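Local coordinates for protein Exo-1,5-alpha-L-arabinofuranobiosidase (Gibberella zeae, PDB 2YDT) that probably hydrolyses alpha-1,5-linked arabinan from the chain end, and binds an arabinofuranose unit and an iminosugar inhibitor in its pocket, at residues I112-Y124 and F135-P147. Numbering follows the deposited sequence.
Sequences IPSDLSETLIEVY and FVSHVALGGEALP. With SO4 (sulfate ion), chain E.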
loop_
_atom_site.group_PDB
_atom_site.type_symbol
_atom_site.label_atom_id
_atom_site.label_comp_id
_atom_site.label_asym_id
_atom_site.label_seq_id
_atom_site.Cartn_x
_atom_site.Cartn_y
_atom_site.Cartn_z
ATOM N N ILE A 112 6.765 7.886 -14.255
ATOM C CA ILE A 112 5.772 8.688 -14.948
ATOM C C ILE A 112 6.448 9.993 -15.368
ATOM O O ILE A 112 7.058 10.688 -14.527
ATOM C CB ILE A 112 4.596 9.060 -14.001
ATOM C CG1 ILE A 112 3.928 7.788 -13.453
ATOM C CG2 ILE A 112 3.532 9.985 -14.688
ATOM C CD1 ILE A 112 2.833 8.073 -12.383
ATOM N N PRO A 113 6.342 10.359 -16.651
ATOM C CA PRO A 113 6.896 11.655 -17.021
ATOM C C PRO A 113 6.120 12.788 -16.399
ATOM O O PRO A 113 4.978 12.626 -16.015
ATOM C CB PRO A 113 6.736 11.679 -18.542
ATOM C CG PRO A 113 5.570 10.767 -18.824
ATOM C CD PRO A 113 5.607 9.716 -17.747
ATOM N N SER A 114 6.753 13.948 -16.299
ATOM C CA SER A 114 6.150 15.106 -15.628
ATOM C C SER A 114 4.786 15.471 -16.186
ATOM O O SER A 114 3.922 15.945 -15.454
ATOM C CB SER A 114 7.050 16.343 -15.734
ATOM O OG SER A 114 8.301 16.168 -15.087
ATOM N N ASP A 115 4.606 15.289 -17.489
ATOM C CA ASP A 115 3.338 15.585 -18.120
ATOM C C ASP A 115 2.226 14.555 -17.903
ATOM O O ASP A 115 1.093 14.716 -18.418
ATOM C CB ASP A 115 3.597 15.885 -19.590
ATOM C CG ASP A 115 3.869 14.669 -20.416
ATOM O OD1 ASP A 115 3.910 13.531 -19.939
ATOM O OD2 ASP A 115 4.075 14.843 -21.651
ATOM N N LEU A 116 2.550 13.508 -17.126
ATOM C CA LEU A 116 1.640 12.442 -16.726
ATOM C C LEU A 116 1.124 11.588 -17.876
ATOM O O LEU A 116 0.104 10.899 -17.721
ATOM C CB LEU A 116 0.446 13.001 -15.927
ATOM C CG LEU A 116 0.756 13.829 -14.704
ATOM C CD1 LEU A 116 -0.551 14.162 -13.936
ATOM C CD2 LEU A 116 1.766 13.136 -13.796
ATOM N N SER A 117 1.833 11.583 -19.011
ATOM C CA SER A 117 1.315 10.933 -20.229
ATOM C C SER A 117 1.351 9.398 -20.263
ATOM O O SER A 117 0.628 8.748 -21.065
ATOM C CB SER A 117 2.064 11.520 -21.426
ATOM O OG SER A 117 3.441 11.268 -21.422
ATOM N N GLU A 118 2.203 8.791 -19.422
ATOM C CA GLU A 118 2.341 7.331 -19.338
ATOM C C GLU A 118 2.571 6.894 -17.893
ATOM O O GLU A 118 2.925 7.729 -17.042
ATOM C CB GLU A 118 3.507 6.830 -20.203
ATOM C CG GLU A 118 3.388 7.214 -21.674
ATOM C CD GLU A 118 4.487 6.622 -22.521
ATOM O OE1 GLU A 118 4.523 5.393 -22.671
ATOM O OE2 GLU A 118 5.311 7.400 -23.045
ATOM N N THR A 119 2.323 5.611 -17.640
ATOM C CA THR A 119 2.558 4.969 -16.344
ATOM C C THR A 119 3.363 3.701 -16.539
ATOM O O THR A 119 3.145 2.964 -17.481
ATOM C CB THR A 119 1.231 4.677 -15.613
ATOM O OG1 THR A 119 0.300 4.117 -16.549
ATOM C CG2 THR A 119 0.598 5.952 -15.046
ATOM N N LEU A 120 4.328 3.466 -15.661
ATOM C CA LEU A 120 5.188 2.314 -15.781
ATOM C C LEU A 120 5.607 1.800 -14.399
ATOM O O LEU A 120 6.452 2.411 -13.722
ATOM C CB LEU A 120 6.391 2.676 -16.660
ATOM C CG LEU A 120 7.467 1.627 -16.952
ATOM C CD1 LEU A 120 6.896 0.275 -17.400
ATOM C CD2 LEU A 120 8.460 2.214 -17.976
ATOM N N ILE A 121 5.015 0.667 -14.003
ATOM C CA ILE A 121 5.350 0.036 -12.755
ATOM C C ILE A 121 6.713 -0.663 -12.923
ATOM O O ILE A 121 6.877 -1.529 -13.784
ATOM C CB ILE A 121 4.235 -0.937 -12.246
ATOM C CG1 ILE A 121 2.979 -0.130 -11.866
ATOM C CG2 ILE A 121 4.757 -1.738 -11.073
ATOM C CD1 ILE A 121 1.714 -0.997 -11.598
ATOM N N GLU A 122 7.649 -0.313 -12.025
ATOM C CA GLU A 122 9.046 -0.759 -12.012
ATOM C C GLU A 122 9.327 -1.512 -10.750
ATOM O O GLU A 122 8.653 -1.315 -9.737
ATOM C CB GLU A 122 10.000 0.458 -11.991
ATOM C CG GLU A 122 9.751 1.532 -13.060
ATOM C CD GLU A 122 10.238 1.097 -14.414
ATOM O OE1 GLU A 122 9.879 -0.024 -14.818
ATOM O OE2 GLU A 122 10.960 1.876 -15.086
ATOM N N VAL A 123 10.332 -2.382 -10.783
ATOM C CA VAL A 123 10.949 -2.913 -9.560
ATOM C C VAL A 123 12.421 -2.516 -9.514
ATOM O O VAL A 123 13.146 -2.767 -10.472
ATOM C CB VAL A 123 10.800 -4.457 -9.402
ATOM C CG1 VAL A 123 11.550 -5.015 -8.191
ATOM C CG2 VAL A 123 9.330 -4.815 -9.330
ATOM N N TYR A 124 12.827 -1.937 -8.387
ATOM C CA TYR A 124 14.225 -1.629 -8.031
ATOM C C TYR A 124 14.579 -2.471 -6.805
ATOM O O TYR A 124 13.710 -2.852 -5.999
ATOM C CB TYR A 124 14.400 -0.114 -7.708
ATOM C CG TYR A 124 14.508 0.731 -8.947
ATOM C CD1 TYR A 124 13.395 0.993 -9.725
ATOM C CD2 TYR A 124 15.745 1.211 -9.395
ATOM C CE1 TYR A 124 13.507 1.732 -10.928
ATOM C CE2 TYR A 124 15.863 1.925 -10.541
ATOM C CZ TYR A 124 14.772 2.197 -11.323
ATOM O OH TYR A 124 14.928 2.902 -12.512
ATOM N N PHE A 135 18.053 -0.924 -10.779
ATOM C CA PHE A 135 16.888 -1.283 -11.594
ATOM C C PHE A 135 16.864 -2.782 -11.826
ATOM O O PHE A 135 17.897 -3.392 -12.182
ATOM C CB PHE A 135 16.945 -0.575 -12.939
ATOM C CG PHE A 135 15.899 -1.027 -13.895
ATOM C CD1 PHE A 135 14.580 -0.721 -13.656
ATOM C CD2 PHE A 135 16.218 -1.738 -15.052
ATOM C CE1 PHE A 135 13.593 -1.132 -14.513
ATOM C CE2 PHE A 135 15.216 -2.161 -15.935
ATOM C CZ PHE A 135 13.913 -1.839 -15.672
ATOM N N VAL A 136 15.700 -3.413 -11.600
ATOM C CA VAL A 136 15.578 -4.849 -11.804
ATOM C C VAL A 136 14.819 -5.142 -13.083
ATOM O O VAL A 136 15.368 -5.780 -14.007
ATOM C CB VAL A 136 14.925 -5.560 -10.597
ATOM C CG1 VAL A 136 14.796 -7.081 -10.886
ATOM C CG2 VAL A 136 15.762 -5.285 -9.318
ATOM N N SER A 137 13.575 -4.677 -13.161
ATOM C CA SER A 137 12.738 -4.915 -14.318
ATOM C C SER A 137 11.559 -3.968 -14.438
ATOM O O SER A 137 11.099 -3.410 -13.435
ATOM C CB SER A 137 12.224 -6.374 -14.334
ATOM O OG SER A 137 11.417 -6.666 -13.192
ATOM N N HIS A 138 11.083 -3.816 -15.682
ATOM C CA HIS A 138 9.781 -3.236 -15.984
ATOM C C HIS A 138 8.685 -4.281 -15.810
ATOM O O HIS A 138 8.825 -5.443 -16.241
ATOM C CB HIS A 138 9.764 -2.761 -17.435
ATOM C CG HIS A 138 10.798 -1.735 -17.752
ATOM N ND1 HIS A 138 10.890 -0.535 -17.077
ATOM C CD2 HIS A 138 11.757 -1.701 -18.718
ATOM C CE1 HIS A 138 11.846 0.202 -17.622
ATOM N NE2 HIS A 138 12.396 -0.485 -18.614
ATOM N N VAL A 139 7.619 -3.912 -15.113
ATOM C CA VAL A 139 6.499 -4.816 -14.879
ATOM C C VAL A 139 5.316 -4.554 -15.787
ATOM O O VAL A 139 4.847 -5.450 -16.504
ATOM C CB VAL A 139 6.044 -4.766 -13.425
ATOM C CG1 VAL A 139 4.933 -5.881 -13.151
ATOM C CG2 VAL A 139 7.275 -4.931 -12.454
ATOM N N ALA A 140 4.789 -3.344 -15.751
ATOM C CA ALA A 140 3.534 -3.048 -16.449
ATOM C C ALA A 140 3.527 -1.627 -16.954
ATOM O O ALA A 140 3.714 -0.707 -16.186
ATOM C CB ALA A 140 2.326 -3.267 -15.505
ATOM N N LEU A 141 3.306 -1.473 -18.255
ATOM C CA LEU A 141 3.157 -0.164 -18.896
ATOM C C LEU A 141 1.716 0.141 -19.131
ATOM O O LEU A 141 0.948 -0.730 -19.615
ATOM C CB LEU A 141 3.840 -0.191 -20.264
ATOM C CG LEU A 141 3.857 1.053 -21.126
ATOM C CD1 LEU A 141 4.697 2.178 -20.560
ATOM C CD2 LEU A 141 4.374 0.667 -22.542
ATOM N N GLY A 142 1.326 1.367 -18.808
ATOM C CA GLY A 142 0.022 1.884 -19.074
ATOM C C GLY A 142 0.052 3.307 -19.626
ATOM O O GLY A 142 1.110 3.915 -19.880
ATOM N N GLY A 143 -1.142 3.849 -19.755
ATOM C CA GLY A 143 -1.333 5.186 -20.305
ATOM C C GLY A 143 -1.369 6.299 -19.282
ATOM O O GLY A 143 -0.713 6.238 -18.238
ATOM N N GLU A 144 -2.134 7.342 -19.588
ATOM C CA GLU A 144 -2.056 8.612 -18.915
ATOM C C GLU A 144 -2.493 8.501 -17.453
ATOM O O GLU A 144 -3.541 7.927 -17.141
ATOM C CB GLU A 144 -2.994 9.597 -19.641
ATOM C CG GLU A 144 -3.029 10.957 -19.022
ATOM C CD GLU A 144 -3.796 11.995 -19.818
ATOM O OE1 GLU A 144 -3.511 13.183 -19.590
ATOM O OE2 GLU A 144 -4.635 11.626 -20.652
ATOM N N ALA A 145 -1.696 9.085 -16.570
ATOM C CA ALA A 145 -1.863 8.964 -15.120
ATOM C C ALA A 145 -2.908 9.883 -14.533
ATOM O O ALA A 145 -2.614 10.641 -13.611
ATOM C CB ALA A 145 -0.467 9.201 -14.426
ATOM N N LEU A 146 -4.154 9.758 -15.013
ATOM C CA LEU A 146 -5.309 10.381 -14.385
ATOM C C LEU A 146 -6.367 9.320 -14.193
ATOM O O LEU A 146 -6.526 8.456 -15.053
ATOM C CB LEU A 146 -5.881 11.515 -15.271
ATOM C CG LEU A 146 -4.977 12.682 -15.556
ATOM C CD1 LEU A 146 -5.681 13.590 -16.605
ATOM C CD2 LEU A 146 -4.678 13.422 -14.287
ATOM N N PRO A 147 -7.077 9.333 -13.043
ATOM C CA PRO A 147 -8.026 8.237 -12.725
ATOM C C PRO A 147 -9.398 8.433 -13.369
ATOM O O PRO A 147 -10.426 8.538 -12.668
ATOM C CB PRO A 147 -8.135 8.312 -11.188
ATOM C CG PRO A 147 -7.957 9.778 -10.934
ATOM C CD PRO A 147 -6.882 10.231 -11.888
HETATM S S SO4 E . -4.351 6.643 -22.727
HETATM O O1 SO4 E . -2.962 6.961 -23.067
HETATM O O2 SO4 E . -4.682 5.333 -23.243
HETATM O O3 SO4 E . -4.515 6.729 -21.289
HETATM O O4 SO4 E . -5.258 7.605 -23.407
HETATM O O HOH W 1 -0.602 14.039 -20.386
HETATM O O HOH W 2 -2.115 14.680 -17.861
HETATM O O HOH W 3 2.110 4.023 -22.442
#
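Glu122 reaches His138 on the neighbouring antiparallel strand: OE1 accepts from ND1 at 2.5 Å through its syn lone pair, with carboxylate and imidazole nearly coplanar (15°). The glutamate chain, bent at chi2 (-76°), lies alongside the histidine; Asn80 ND2 binds OE2, so both carboxylate oxygens have partners. Phe135 CZ rests 3.4 Å above the centre of the His138 ring, while the Phe135 edge meets the face of Tyr124, with planes 63° apart; the Tyr124 hydroxyl bonds to Thr78 N. Between the backbones, Thr119 and Gly142 exchange two nearly straight bonds. Ile121 O takes Val139 N at 2.8 Å and, weakly, Ala140 N; Val123 O in the same way takes Val136 N (2.9 Å) and, weakly, Ser137 N, making two classic beta bulges. Where the pairing ends, Thr119 OG1 donates to Gly143 O (2.9 Å) and accepts from Val154 N, and its CG2 presses against Ala145 CB at a tight 3.5 Å. Leu116 O accepts from Ala145 N (2.8 Å), the centre of an inverse gamma turn. Glu144 N is taken by a sulfate, probably from the crystallisation liquor, and one water bridges Glu118 OE1 and Gly142 O. This bulged hairpin forms the outer two strands of a four-stranded antiparallel blade in a sialidase-like beta-propeller, and its exit loop leads to Pro147, which touches both arabinofuranose and iminosugar.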